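Extracellular solute-binding protein, family 7 (Colwellia psychrerythraea, PDB 4PET) binds pyruvate and a calcium ion in a shared pocket and probably serves as the periplasmic solute receptor of a TRAP transporter. Local coordinates at residues R30-E35 / Q87-H92; K49-M54 / V263-A268; K101-M106 / P323-I328; F113-S118 / H337-W342. All blocks are in the same frame, centred on the assembly; numbering follows the deposited sequence.

Interaction 1 (R30-E35 / Q87-H92); sequences RWKLAE and QYQMGH
Gln89 lies flat over the indole of Trp31, and each of its side-chain atoms, CB to NE2, has a partner in segment 30-35. CB starts over one face, offset toward the rim, 3.6 Å from Trp31 CD2. CG, placed anti to its own carbonyl carbon (chi1 -69°), hangs almost exactly on the normal of the five-membered ring, and its 3.6 Å from that centroid of Trp31 defines a CH-pi contact. A bend at chi2 lays the amide nearly parallel to the indole, the planes 6° apart, with CD near Trp31 CD1. At the tip OE1 accepts from Lys32 N at 2.8 Å, a nearly straight bond (168°) whose donor is tilted out of the amide plane, while NE2 donates to a water that also reaches Arg30 O. The amide thereby engages the backbone of strand 29-35 just before strand 90-93 begins. Tyr88 is sandwiched. Ala34 CB sits over the centre of one face, 3.6 Å from the ring centroid, and Lys32 crosses the other, its NZ 5.0 Å from the Tyr88 centroid in a cation-pi geometry; the hydroxyl bonds to Asp68. Met90, a selenomethionine, brings SE to the edge of the six-membered ring of Trp31, a Met-aromatic contact. From Met90 onward the backbones pair directly: Met90 N to Lys32 O, Ala34 N to Met90 O, His92 N to Ala34 O. This is the parallel ladder between strand 29-35 and the central strand 90-93 of a mixed five-stranded sheet in an alpha/beta solute-binding fold, the side chain of His92 about 9 Å from the bound pyruvate.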
loop_
_atom_site.group_PDB
_atom_site.type_symbol
_atom_site.label_atom_id
_atom_site.label_comp_id
_atom_site.label_asym_id
_atom_site.label_seq_id
_atom_site.Cartn_x
_atom_site.Cartn_y
_atom_site.Cartn_z
ATOM N N ARG A 30 31.298 -5.726 -2.592
ATOM C CA ARG A 30 30.820 -6.758 -1.686
ATOM C C ARG A 30 30.521 -6.093 -0.352
ATOM O O ARG A 30 31.423 -5.664 0.365
ATOM C CB ARG A 30 31.883 -7.844 -1.567
ATOM C CG ARG A 30 32.073 -8.572 -2.871
ATOM C CD ARG A 30 33.327 -9.361 -2.846
ATOM N NE ARG A 30 34.473 -8.484 -2.732
ATOM C CZ ARG A 30 35.178 -8.021 -3.748
ATOM N NH1 ARG A 30 34.870 -8.343 -5.003
ATOM N NH2 ARG A 30 36.211 -7.237 -3.501
ATOM N N TRP A 31 29.235 -5.970 -0.056
ATOM C CA TRP A 31 28.754 -5.284 1.121
ATOM C C TRP A 31 28.194 -6.284 2.130
ATOM O O TRP A 31 27.930 -7.426 1.785
ATOM C CB TRP A 31 27.613 -4.363 0.715
ATOM C CG TRP A 31 28.081 -3.026 0.188
ATOM C CD1 TRP A 31 29.335 -2.697 -0.241
ATOM C CD2 TRP A 31 27.291 -1.851 0.072
ATOM N NE1 TRP A 31 29.362 -1.369 -0.644
ATOM C CE2 TRP A 31 28.118 -0.833 -0.454
ATOM C CE3 TRP A 31 25.959 -1.550 0.348
ATOM C CZ2 TRP A 31 27.661 0.450 -0.662
ATOM C CZ3 TRP A 31 25.512 -0.259 0.121
ATOM C CH2 TRP A 31 26.352 0.708 -0.384
ATOM N N LYS A 32 28.002 -5.829 3.363
ATOM C CA LYS A 32 27.263 -6.582 4.366
ATOM C C LYS A 32 26.164 -5.755 5.011
ATOM O O LYS A 32 26.277 -4.527 5.194
ATOM C CB LYS A 32 28.175 -7.196 5.431
ATOM C CG LYS A 32 29.308 -6.369 5.881
ATOM C CD LYS A 32 30.401 -7.279 6.453
ATOM C CE LYS A 32 31.243 -6.576 7.498
ATOM N NZ LYS A 32 31.911 -7.552 8.418
ATOM N N LEU A 33 25.079 -6.444 5.336
ATOM C CA LEU A 33 23.918 -5.808 5.951
ATOM C C LEU A 33 23.741 -6.450 7.328
ATOM O O LEU A 33 23.771 -7.677 7.444
ATOM C CB LEU A 33 22.674 -5.945 5.078
ATOM C CG LEU A 33 21.366 -5.392 5.689
ATOM C CD1 LEU A 33 20.393 -5.056 4.565
ATOM C CD2 LEU A 33 20.682 -6.347 6.687
ATOM N N ALA A 34 23.623 -5.624 8.377
ATOM C CA ALA A 34 23.269 -6.140 9.705
ATOM C C ALA A 34 21.791 -5.926 9.972
ATOM O O ALA A 34 21.302 -4.803 9.913
ATOM C CB ALA A 34 24.072 -5.450 10.791
ATOM N N GLU A 35 21.083 -6.989 10.317
ATOM C CA GLU A 35 19.659 -6.857 10.632
ATOM C C GLU A 35 19.389 -7.193 12.109
ATOM O O GLU A 35 20.062 -8.027 12.671
ATOM C CB GLU A 35 18.803 -7.700 9.682
ATOM C CG GLU A 35 19.028 -9.238 9.695
ATOM C CD GLU A 35 18.127 -9.958 8.689
ATOM O OE1 GLU A 35 17.378 -9.252 7.971
ATOM O OE2 GLU A 35 18.152 -11.216 8.627
ATOM N N GLN A 87 31.216 -0.138 9.887
ATOM C CA GLN A 87 31.552 -1.549 10.040
ATOM C C GLN A 87 30.606 -2.409 9.177
ATOM O O GLN A 87 31.006 -3.423 8.602
ATOM C CB GLN A 87 31.441 -1.955 11.485
ATOM C CG GLN A 87 31.447 -3.434 11.670
ATOM C CD GLN A 87 31.560 -3.799 13.135
ATOM O OE1 GLN A 87 31.587 -2.916 14.021
ATOM N NE2 GLN A 87 31.618 -5.103 13.406
ATOM N N TYR A 88 29.343 -2.021 9.132
ATOM C CA TYR A 88 28.420 -2.548 8.123
ATOM C C TYR A 88 28.002 -1.419 7.196
ATOM O O TYR A 88 27.712 -0.300 7.649
ATOM C CB TYR A 88 27.148 -3.137 8.762
ATOM C CG TYR A 88 27.341 -4.526 9.345
ATOM C CD1 TYR A 88 27.887 -4.697 10.611
ATOM C CD2 TYR A 88 26.970 -5.656 8.632
ATOM C CE1 TYR A 88 28.079 -5.952 11.141
ATOM C CE2 TYR A 88 27.153 -6.919 9.144
ATOM C CZ TYR A 88 27.704 -7.057 10.411
ATOM O OH TYR A 88 27.899 -8.301 10.946
ATOM N N GLN A 89 27.897 -1.725 5.907
ATOM C CA GLN A 89 27.453 -0.716 4.944
ATOM C C GLN A 89 25.962 -0.462 5.063
ATOM O O GLN A 89 25.496 0.615 4.732
ATOM C CB GLN A 89 27.812 -1.134 3.515
ATOM C CG GLN A 89 29.314 -1.127 3.215
ATOM C CD GLN A 89 30.028 -2.439 3.529
ATOM O OE1 GLN A 89 29.422 -3.432 3.951
ATOM N NE2 GLN A 89 31.332 -2.446 3.311
HETATM N N MSE A 90 25.210 -1.464 5.518
HETATM C CA MSE A 90 23.759 -1.348 5.609
HETATM C C MSE A 90 23.189 -2.004 6.842
HETATM O O MSE A 90 23.807 -2.886 7.449
HETATM C CB MSE A 90 23.078 -2.023 4.397
HETATM C CG MSE A 90 23.365 -1.387 3.089
HETATM SE SE MSE A 90 22.446 -2.407 1.683
HETATM C CE MSE A 90 20.696 -1.755 2.158
ATOM N N GLY A 91 21.978 -1.587 7.191
ATOM C CA GLY A 91 21.264 -2.228 8.279
ATOM C C GLY A 91 19.795 -2.347 7.904
ATOM O O GLY A 91 19.337 -1.709 6.949
ATOM N N HIS A 92 19.073 -3.155 8.670
ATOM C CA HIS A 92 17.631 -3.267 8.594
ATOM C C HIS A 92 17.091 -3.419 10.019
ATOM O O HIS A 92 17.518 -4.299 10.815
ATOM C CB HIS A 92 17.222 -4.395 7.626
ATOM C CG HIS A 92 15.760 -4.413 7.311
ATOM N ND1 HIS A 92 14.896 -5.325 7.882
ATOM C CD2 HIS A 92 14.992 -3.631 6.518
ATOM C CE1 HIS A 92 13.679 -5.133 7.437
ATOM N NE2 HIS A 92 13.703 -4.098 6.605
HETATM O O HOH W 1 32.595 -4.939 2.939
#

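Interaction 2 (K49-M54 / V263-A268); sequences KNMAKM and VAMKAA
Met51 and Ala268 mark the closest backbone approach, their CA atoms 5.4 Å apart, where the helical segments 49-54 and 263-268 run roughly antiparallel (143°) with axes 8.7 Å apart. Such close axes are consistent with the small residues Ala264, Ala267 and Ala268 that helix 255-290 turns to its neighbour. Met54, a selenomethionine like Met51 and Met265, reaches across them. Its CG stands anti to the carbonyl carbon (chi1 -77°), the chain runs extended to SE and then bends, which sets the terminal CE among the alanines. There CE lies 3.4 Å from Ala268 CB, tighter than ordinary van der Waals contact, and 3.3 Å from Ala264 O, while Met54 SE rests 3.9 Å from Ala267 CB. Both helices pack on one face of the mixed five-stranded sheet of this alpha/beta solute-binding fold: Met51 reaches Ile65, Met90 and Phe243 on its strands, and Met265 reaches Met90, Phe243 and Val245. Across the helix pair Met51 CB sits 3.7 Å from Ala268 CB. With its CG anti to the backbone N (chi1 -177°), Met51 then lies side by side with Met265, pointing the same way, and the two CG atoms of Met51 and Met265 are 3.9 Å apart. On the flank of this apolar layer a water bridges the helices, accepting from Asn50 ND2 and donating to Ala268 O. The contact also borders the dimer interface: Met54 and Ala267 touch Val263 of the second subunit, and Lys266 forms a salt bridge with Asp271 of that subunit.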
loop_
_atom_site.group_PDB
_atom_site.type_symbol
_atom_site.label_atom_id
_atom_site.label_comp_id
_atom_site.label_asym_id
_atom_site.label_seq_id
_atom_site.Cartn_x
_atom_site.Cartn_y
_atom_site.Cartn_z
ATOM N N LYS A 49 16.461 -10.303 2.350
ATOM C CA LYS A 49 16.898 -11.288 1.374
ATOM C C LYS A 49 16.394 -10.876 -0.023
ATOM O O LYS A 49 17.133 -10.913 -0.980
ATOM C CB LYS A 49 16.357 -12.671 1.761
ATOM C CG LYS A 49 17.059 -13.350 2.916
ATOM C CD LYS A 49 16.312 -14.683 3.275
ATOM C CE LYS A 49 16.789 -15.361 4.554
ATOM N NZ LYS A 49 16.552 -14.581 5.825
ATOM N N ASN A 50 15.112 -10.535 -0.115
ATOM C CA ASN A 50 14.504 -10.068 -1.357
ATOM C C ASN A 50 15.284 -8.871 -1.923
ATOM O O ASN A 50 15.561 -8.799 -3.120
ATOM C CB ASN A 50 13.034 -9.674 -1.107
ATOM C CG ASN A 50 12.145 -10.872 -0.808
ATOM O OD1 ASN A 50 12.558 -12.029 -0.969
ATOM N ND2 ASN A 50 10.908 -10.601 -0.392
HETATM N N MSE A 51 15.661 -7.951 -1.044
HETATM C CA MSE A 51 16.374 -6.751 -1.458
HETATM C C MSE A 51 17.730 -7.166 -2.024
HETATM O O MSE A 51 18.082 -6.838 -3.164
HETATM C CB MSE A 51 16.490 -5.784 -0.288
HETATM C CG MSE A 51 17.172 -4.452 -0.631
HETATM SE SE MSE A 51 19.152 -4.600 -0.669
HETATM C CE MSE A 51 19.529 -5.086 1.194
ATOM N N ALA A 52 18.467 -7.954 -1.253
ATOM C CA ALA A 52 19.779 -8.421 -1.666
ATOM C C ALA A 52 19.767 -9.216 -2.961
ATOM O O ALA A 52 20.712 -9.130 -3.754
ATOM C CB ALA A 52 20.388 -9.276 -0.566
ATOM N N LYS A 53 18.749 -10.048 -3.158
ATOM C CA LYS A 53 18.668 -10.835 -4.374
ATOM C C LYS A 53 18.405 -9.916 -5.568
ATOM O O LYS A 53 19.041 -10.044 -6.603
ATOM C CB LYS A 53 17.570 -11.917 -4.261
ATOM C CG LYS A 53 17.492 -12.792 -5.482
ATOM C CD LYS A 53 16.671 -14.042 -5.198
ATOM C CE LYS A 53 16.575 -14.964 -6.410
ATOM N NZ LYS A 53 15.705 -16.135 -6.084
HETATM N N MSE A 54 17.489 -8.970 -5.405
HETATM C CA MSE A 54 17.153 -8.056 -6.484
HETATM C C MSE A 54 18.385 -7.261 -6.893
HETATM O O MSE A 54 18.600 -7.029 -8.071
HETATM C CB MSE A 54 16.084 -7.062 -6.031
HETATM C CG MSE A 54 14.733 -7.611 -5.981
HETATM SE SE MSE A 54 13.581 -6.158 -5.622
HETATM C CE MSE A 54 13.427 -6.229 -3.746
ATOM N N VAL A 263 16.215 1.619 -5.609
ATOM C CA VAL A 263 14.976 1.050 -6.148
ATOM C C VAL A 263 14.728 -0.347 -5.530
ATOM O O VAL A 263 13.579 -0.691 -5.219
ATOM C CB VAL A 263 14.954 1.011 -7.701
ATOM C CG1 VAL A 263 13.694 0.295 -8.209
ATOM C CG2 VAL A 263 14.970 2.452 -8.314
ATOM N N ALA A 264 15.784 -1.153 -5.335
ATOM C CA ALA A 264 15.588 -2.487 -4.693
ATOM C C ALA A 264 15.001 -2.336 -3.292
ATOM O O ALA A 264 14.138 -3.120 -2.895
ATOM C CB ALA A 264 16.881 -3.278 -4.629
HETATM N N MSE A 265 15.459 -1.335 -2.532
HETATM C CA MSE A 265 14.974 -1.153 -1.169
HETATM C C MSE A 265 13.512 -0.709 -1.206
HETATM O O MSE A 265 12.707 -1.160 -0.392
HETATM C CB MSE A 265 15.818 -0.139 -0.374
HETATM C CG MSE A 265 17.213 -0.589 -0.043
HETATM SE SE MSE A 265 18.111 0.713 1.061
HETATM C CE MSE A 265 18.334 2.109 -0.251
ATOM N N LYS A 266 13.165 0.178 -2.138
ATOM C CA LYS A 266 11.762 0.595 -2.278
ATOM C C LYS A 266 10.820 -0.596 -2.611
ATOM O O LYS A 266 9.771 -0.782 -1.992
ATOM C CB LYS A 266 11.641 1.686 -3.346
ATOM C CG LYS A 266 10.204 1.919 -3.801
ATOM C CD LYS A 266 10.149 3.087 -4.747
ATOM C CE LYS A 266 10.453 4.395 -4.056
ATOM N NZ LYS A 266 10.351 5.539 -5.015
ATOM N N ALA A 267 11.203 -1.369 -3.619
ATOM C CA ALA A 267 10.415 -2.526 -4.038
ATOM C C ALA A 267 10.302 -3.532 -2.904
ATOM O O ALA A 267 9.209 -4.004 -2.619
ATOM C CB ALA A 267 11.046 -3.167 -5.245
ATOM N N ALA A 268 11.419 -3.839 -2.230
ATOM C CA ALA A 268 11.375 -4.836 -1.140
ATOM C C ALA A 268 10.484 -4.343 -0.024
ATOM O O ALA A 268 9.784 -5.108 0.595
ATOM C CB ALA A 268 12.811 -5.154 -0.595
HETATM O O HOH W 2 10.103 -7.856 0.480
#

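Interaction 3 (K101-M106 / P323-I328); sequences KNFNTM and PMTAEI
A short hydrogen bond, 2.6 Å from Thr325 OG1 to Asn104 OD1, ties a loop side chain to the first turn of helix 323-353. The hydroxyl approaches in the plane of the Asn104 amide, on a lone pair, with a C=O...donor angle of 117°. The loop residue is itself presented by an Asx turn: Asn102 OD1 accepts from Asn104 N at 2.8 Å. Next to it Thr105 OG1 donates 2.7 Å to the backbone Asn102 O nearly along the C=O axis, and Thr105 N uses that oxygen as well, so Asn102 O is gripped twice by one residue. With this backbone fixed, Asn104 CG stands anti to the carbonyl carbon (chi1 -72°), which directs the amide to the helix. Its second terminal atom is not idle: ND2 bonds to Asp322 OD2, just ahead of the helix. Thr325 OG1 is also in hydrogen-bonding geometry with that oxygen, so its single proton may be shared or alternate between the two acceptors. Amide, hydroxyl and carboxylate thus form a compact polar cluster. Phe103 borders it with the edge of its ring, CE1 lying 3.2 Å from Thr325 OG1 near the ring plane, while Lys321 makes a cation-pi contact with the same ring. The contact therefore joins the loop following strand 90-93 to the junction between helices 301-321 and 323-353. Carbon atoms of the helix flank the amide: Met324 CG passes 3.8 Å from Asn104 ND2, and the branch tip Ile328 CD1 packs 3.9 Å from Asn104 CB.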
loop_
_atom_site.group_PDB
_atom_site.type_symbol
_atom_site.label_atom_id
_atom_site.label_comp_id
_atom_site.label_asym_id
_atom_site.label_seq_id
_atom_site.Cartn_x
_atom_site.Cartn_y
_atom_site.Cartn_z
ATOM N N LYS A 101 18.917 7.622 21.412
ATOM C CA LYS A 101 19.999 8.359 20.781
ATOM C C LYS A 101 19.503 9.696 20.294
ATOM O O LYS A 101 20.245 10.654 20.262
ATOM C CB LYS A 101 20.559 7.563 19.603
ATOM C CG LYS A 101 21.238 6.257 20.057
ATOM C CD LYS A 101 21.844 5.486 18.903
ATOM C CE LYS A 101 22.469 4.172 19.383
ATOM N NZ LYS A 101 23.685 4.376 20.214
ATOM N N ASN A 102 18.231 9.747 19.930
ATOM C CA ASN A 102 17.629 10.943 19.352
ATOM C C ASN A 102 16.140 10.683 19.270
ATOM O O ASN A 102 15.696 9.831 18.492
ATOM C CB ASN A 102 18.205 11.214 17.962
ATOM C CG ASN A 102 17.612 12.470 17.317
ATOM O OD1 ASN A 102 16.479 12.835 17.601
ATOM N ND2 ASN A 102 18.387 13.139 16.466
ATOM N N PHE A 103 15.363 11.355 20.112
ATOM C CA PHE A 103 13.928 11.054 20.176
ATOM C C PHE A 103 13.217 11.279 18.851
ATOM O O PHE A 103 12.145 10.703 18.616
ATOM C CB PHE A 103 13.198 11.814 21.296
ATOM C CG PHE A 103 13.642 13.231 21.476
ATOM C CD1 PHE A 103 13.398 14.188 20.502
ATOM C CD2 PHE A 103 14.293 13.616 22.652
ATOM C CE1 PHE A 103 13.809 15.509 20.683
ATOM C CE2 PHE A 103 14.705 14.929 22.843
ATOM C CZ PHE A 103 14.471 15.874 21.861
ATOM N N ASN A 104 13.810 12.073 17.960
ATOM C CA ASN A 104 13.142 12.331 16.669
ATOM C C ASN A 104 13.117 11.114 15.749
ATOM O O ASN A 104 12.295 11.044 14.822
ATOM C CB ASN A 104 13.726 13.568 15.980
ATOM C CG ASN A 104 13.320 14.845 16.689
ATOM O OD1 ASN A 104 12.182 14.954 17.151
ATOM N ND2 ASN A 104 14.243 15.792 16.825
ATOM N N THR A 105 13.962 10.129 16.033
ATOM C CA THR A 105 13.916 8.877 15.284
ATOM C C THR A 105 12.616 8.079 15.480
ATOM O O THR A 105 12.299 7.228 14.657
ATOM C CB THR A 105 15.103 7.958 15.618
ATOM O OG1 THR A 105 15.097 7.620 17.019
ATOM C CG2 THR A 105 16.414 8.630 15.220
HETATM N N MSE A 106 11.879 8.336 16.558
HETATM C CA MSE A 106 10.632 7.596 16.825
HETATM C C MSE A 106 9.540 7.780 15.763
HETATM O O MSE A 106 8.810 6.845 15.447
HETATM C CB MSE A 106 10.034 8.031 18.169
HETATM C CG MSE A 106 10.812 7.560 19.390
HETATM SE SE MSE A 106 9.800 7.923 21.016
HETATM C CE MSE A 106 9.932 9.869 21.066
ATOM N N PRO A 323 12.717 22.272 18.155
ATOM C CA PRO A 323 12.036 22.774 16.959
ATOM C C PRO A 323 11.961 21.739 15.844
ATOM O O PRO A 323 10.995 21.754 15.076
ATOM C CB PRO A 323 12.889 23.974 16.529
ATOM C CG PRO A 323 13.763 24.297 17.722
ATOM C CD PRO A 323 13.963 23.008 18.437
HETATM N N MSE A 324 12.936 20.837 15.756
HETATM C CA MSE A 324 12.865 19.778 14.752
HETATM C C MSE A 324 11.714 18.794 15.063
HETATM O O MSE A 324 11.045 18.284 14.135
HETATM C CB MSE A 324 14.194 19.023 14.673
HETATM C CG MSE A 324 14.204 17.904 13.620
HETATM SE SE MSE A 324 13.624 18.510 11.851
HETATM C CE MSE A 324 15.056 19.721 11.453
ATOM N N THR A 325 11.508 18.524 16.351
ATOM C CA THR A 325 10.376 17.711 16.814
ATOM C C THR A 325 9.048 18.394 16.511
ATOM O O THR A 325 8.072 17.755 16.121
ATOM C CB THR A 325 10.438 17.478 18.323
ATOM O OG1 THR A 325 11.736 16.974 18.675
ATOM C CG2 THR A 325 9.324 16.482 18.777
ATOM N N ALA A 326 9.001 19.707 16.704
ATOM C CA ALA A 326 7.760 20.419 16.444
ATOM C C ALA A 326 7.465 20.326 14.955
ATOM O O ALA A 326 6.308 20.098 14.551
ATOM C CB ALA A 326 7.840 21.877 16.936
ATOM N N GLU A 327 8.511 20.443 14.142
ATOM C CA GLU A 327 8.345 20.429 12.705
ATOM C C GLU A 327 7.860 19.069 12.255
ATOM O O GLU A 327 6.937 18.953 11.430
ATOM C CB GLU A 327 9.645 20.779 11.959
ATOM C CG GLU A 327 9.402 20.884 10.446
ATOM C CD GLU A 327 10.658 21.145 9.599
ATOM O OE1 GLU A 327 11.753 21.394 10.155
ATOM O OE2 GLU A 327 10.539 21.080 8.353
ATOM N N ILE A 328 8.463 18.024 12.797
ATOM C CA ILE A 328 8.068 16.684 12.383
ATOM C C ILE A 328 6.630 16.374 12.827
ATOM O O ILE A 328 5.834 15.891 12.031
ATOM C CB ILE A 328 8.999 15.607 12.930
ATOM C CG1 ILE A 328 10.404 15.785 12.360
ATOM C CG2 ILE A 328 8.476 14.221 12.511
ATOM C CD1 ILE A 328 11.467 15.034 13.115
#

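Interaction 4 (F113-S118 / H337-W342)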
loop_
_atom_site.group_PDB
_atom_site.type_symbol
_atom_site.label_atom_id
_atom_site.label_comp_id
_atom_site.label_asym_id
_atom_site.label_seq_id
_atom_site.Cartn_x
_atom_site.Cartn_y
_atom_site.Cartn_z
ATOM N N PHE A 113 -2.254 6.451 17.417
ATOM C CA PHE A 113 -3.336 7.228 16.819
ATOM C C PHE A 113 -2.955 7.947 15.511
ATOM O O PHE A 113 -3.694 8.802 15.015
ATOM C CB PHE A 113 -3.928 8.186 17.869
ATOM C CG PHE A 113 -4.211 7.506 19.169
ATOM C CD1 PHE A 113 -5.267 6.615 19.284
ATOM C CD2 PHE A 113 -3.409 7.700 20.257
ATOM C CE1 PHE A 113 -5.508 5.956 20.474
ATOM C CE2 PHE A 113 -3.651 7.034 21.456
ATOM C CZ PHE A 113 -4.706 6.181 21.556
ATOM N N GLY A 114 -1.859 7.522 14.897
ATOM C CA GLY A 114 -1.416 8.117 13.642
ATOM C C GLY A 114 -1.947 7.472 12.378
ATOM O O GLY A 114 -3.106 7.005 12.312
HETATM N N MSE A 115 -1.111 7.469 11.348
HETATM C CA MSE A 115 -1.562 7.077 10.013
HETATM C C MSE A 115 -1.503 5.591 9.804
HETATM O O MSE A 115 -0.645 4.912 10.382
HETATM C CB MSE A 115 -0.718 7.766 8.943
HETATM C CG MSE A 115 -1.200 9.167 8.703
HETATM SE SE MSE A 115 -0.093 10.147 7.447
HETATM C CE MSE A 115 1.372 10.544 8.612
ATOM N N ILE A 116 -2.432 5.081 8.999
ATOM C CA ILE A 116 -2.333 3.696 8.531
ATOM C C ILE A 116 -1.306 3.630 7.438
ATOM O O ILE A 116 -0.780 4.674 7.008
ATOM C CB ILE A 116 -3.673 3.139 8.064
ATOM C CG1 ILE A 116 -4.236 3.925 6.878
ATOM C CG2 ILE A 116 -4.645 3.202 9.219
ATOM C CD1 ILE A 116 -5.566 3.340 6.352
ATOM N N ALA A 117 -1.019 2.422 6.965
ATOM C CA ALA A 117 0.120 2.227 6.071
ATOM C C ALA A 117 -0.015 2.994 4.755
ATOM O O ALA A 117 0.940 3.625 4.292
ATOM C CB ALA A 117 0.358 0.743 5.804
ATOM N N SER A 118 -1.190 2.931 4.139
ATOM C CA SER A 118 -1.339 3.532 2.821
ATOM C C SER A 118 -1.181 5.046 2.939
ATOM O O SER A 118 -0.644 5.696 2.052
ATOM C CB SER A 118 -2.695 3.186 2.241
ATOM O OG SER A 118 -3.710 3.744 3.064
ATOM N N HIS A 337 -4.457 14.844 9.156
ATOM C CA HIS A 337 -5.770 15.483 9.056
ATOM C C HIS A 337 -6.262 15.506 7.593
ATOM O O HIS A 337 -7.459 15.283 7.303
ATOM C CB HIS A 337 -5.716 16.894 9.658
ATOM C CG HIS A 337 -6.964 17.697 9.455
ATOM N ND1 HIS A 337 -8.117 17.484 10.185
ATOM C CD2 HIS A 337 -7.243 18.713 8.602
ATOM C CE1 HIS A 337 -9.050 18.334 9.792
ATOM N NE2 HIS A 337 -8.544 19.095 8.837
ATOM N N GLN A 338 -5.334 15.768 6.676
ATOM C CA GLN A 338 -5.671 15.935 5.274
ATOM C C GLN A 338 -5.993 14.618 4.597
ATOM O O GLN A 338 -7.036 14.486 3.944
ATOM C CB GLN A 338 -4.527 16.600 4.541
ATOM C CG GLN A 338 -4.695 16.616 3.041
ATOM C CD GLN A 338 -3.650 17.471 2.380
ATOM O OE1 GLN A 338 -2.726 16.970 1.726
ATOM N NE2 GLN A 338 -3.776 18.769 2.564
ATOM N N ILE A 339 -5.106 13.641 4.778
ATOM C CA ILE A 339 -5.271 12.348 4.111
ATOM C C ILE A 339 -6.377 11.492 4.769
ATOM O O ILE A 339 -7.092 10.784 4.070
ATOM C CB ILE A 339 -3.920 11.583 4.036
ATOM C CG1 ILE A 339 -3.989 10.456 3.020
ATOM C CG2 ILE A 339 -3.475 11.027 5.431
ATOM C CD1 ILE A 339 -4.102 10.937 1.632
ATOM N N ARG A 340 -6.564 11.599 6.085
ATOM C CA ARG A 340 -7.582 10.784 6.761
ATOM C C ARG A 340 -8.956 11.111 6.223
ATOM O O ARG A 340 -9.845 10.258 6.147
ATOM C CB ARG A 340 -7.559 11.041 8.265
ATOM C CG ARG A 340 -8.697 10.380 9.065
ATOM C CD ARG A 340 -8.678 8.858 8.979
ATOM N NE ARG A 340 -7.323 8.339 9.138
ATOM C CZ ARG A 340 -6.773 8.023 10.307
ATOM N NH1 ARG A 340 -7.460 8.156 11.430
ATOM N NH2 ARG A 340 -5.533 7.556 10.358
ATOM N N ALA A 341 -9.157 12.362 5.849
ATOM C CA ALA A 341 -10.460 12.730 5.304
ATOM C C ALA A 341 -10.749 11.887 4.050
ATOM O O ALA A 341 -11.883 11.433 3.823
ATOM C CB ALA A 341 -10.500 14.233 5.002
ATOM N N TRP A 342 -9.726 11.659 3.236
ATOM C CA TRP A 342 -9.890 10.880 2.012
ATOM C C TRP A 342 -10.062 9.391 2.306
ATOM O O TRP A 342 -10.842 8.690 1.654
ATOM C CB TRP A 342 -8.676 11.067 1.091
ATOM C CG TRP A 342 -8.640 10.063 -0.048
ATOM C CD1 TRP A 342 -7.639 9.178 -0.331
ATOM C CD2 TRP A 342 -9.673 9.824 -1.017
ATOM N NE1 TRP A 342 -7.976 8.421 -1.421
ATOM C CE2 TRP A 342 -9.224 8.788 -1.858
ATOM C CE3 TRP A 342 -10.925 10.398 -1.263
ATOM C CZ2 TRP A 342 -9.981 8.317 -2.937
ATOM C CZ3 TRP A 342 -11.676 9.929 -2.328
ATOM C CH2 TRP A 342 -11.212 8.896 -3.146
HETATM O O HOH W 3 -6.224 7.940 13.715
#
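Ile339 and Arg340 of the long helix 323-353 meet the loop that leads into helix 117-126, whose N-cap position is held by Ile116. The same helical turn lies at the dimer interface, since Gln338, just before these two, packs on Gly281 of the second subunit. Ile339 offers its CG2 branch, 4.0 Å from SE of the selenomethionine Met115; the two side chains cross at about a right angle, and Ile339 also touches Glu119. Next comes Arg340, whose CG is anti to the backbone N (chi1 173°) and whose chain then bends at both chi2 and chi3, folding the guanidinium over to the loop. NH2 donates to Gly114 O at 3.2 Å. That oxygen lies in the guanidinium plane, yet the donor stands 37° out of the carbonyl plane and misses its lone pairs, while the N-H...O angle of 143° is also well short of straight. The stronger partner of NH2 is Glu119 OE2, in a salt bridge; the same carboxylate oxygen accepts from Ile116 N, so Glu119 couples the arginine to the start of helix 117-126. Gly114 O has a further bond, to Tyr350 OH of the second subunit, which puts this carbonyl in the interface as well. Beyond NH2, the guanidinium extends its reach through water: NH1 donates 2.6 Å to a water that in turn donates 3.0 Å to Phe113 O.

Interactions 1 and 2 are stacked layers, the helix pair on the five-stranded sheet: their centres are 14 Å apart, and Met51 CE meets Leu33 CD1 at 3.5 Å and Met90 CE at 3.7 Å. Interactions 3 and 4 sit about 20 Å apart, centre to centre, and share helix 323-353, the last helix of the chain. Interaction 1 closes before interactions 3 and 4 open; interaction 2 crosses the other three, and interactions 3 and 4 cross each other. Interactions 2 and 4, about 27 Å apart between centres, both reach the second subunit. The contacts thus tie helix 44-58 to helix 255-290 beside strands 29-35 and 90-93, and the loops after strand 90-93 to helix 323-353.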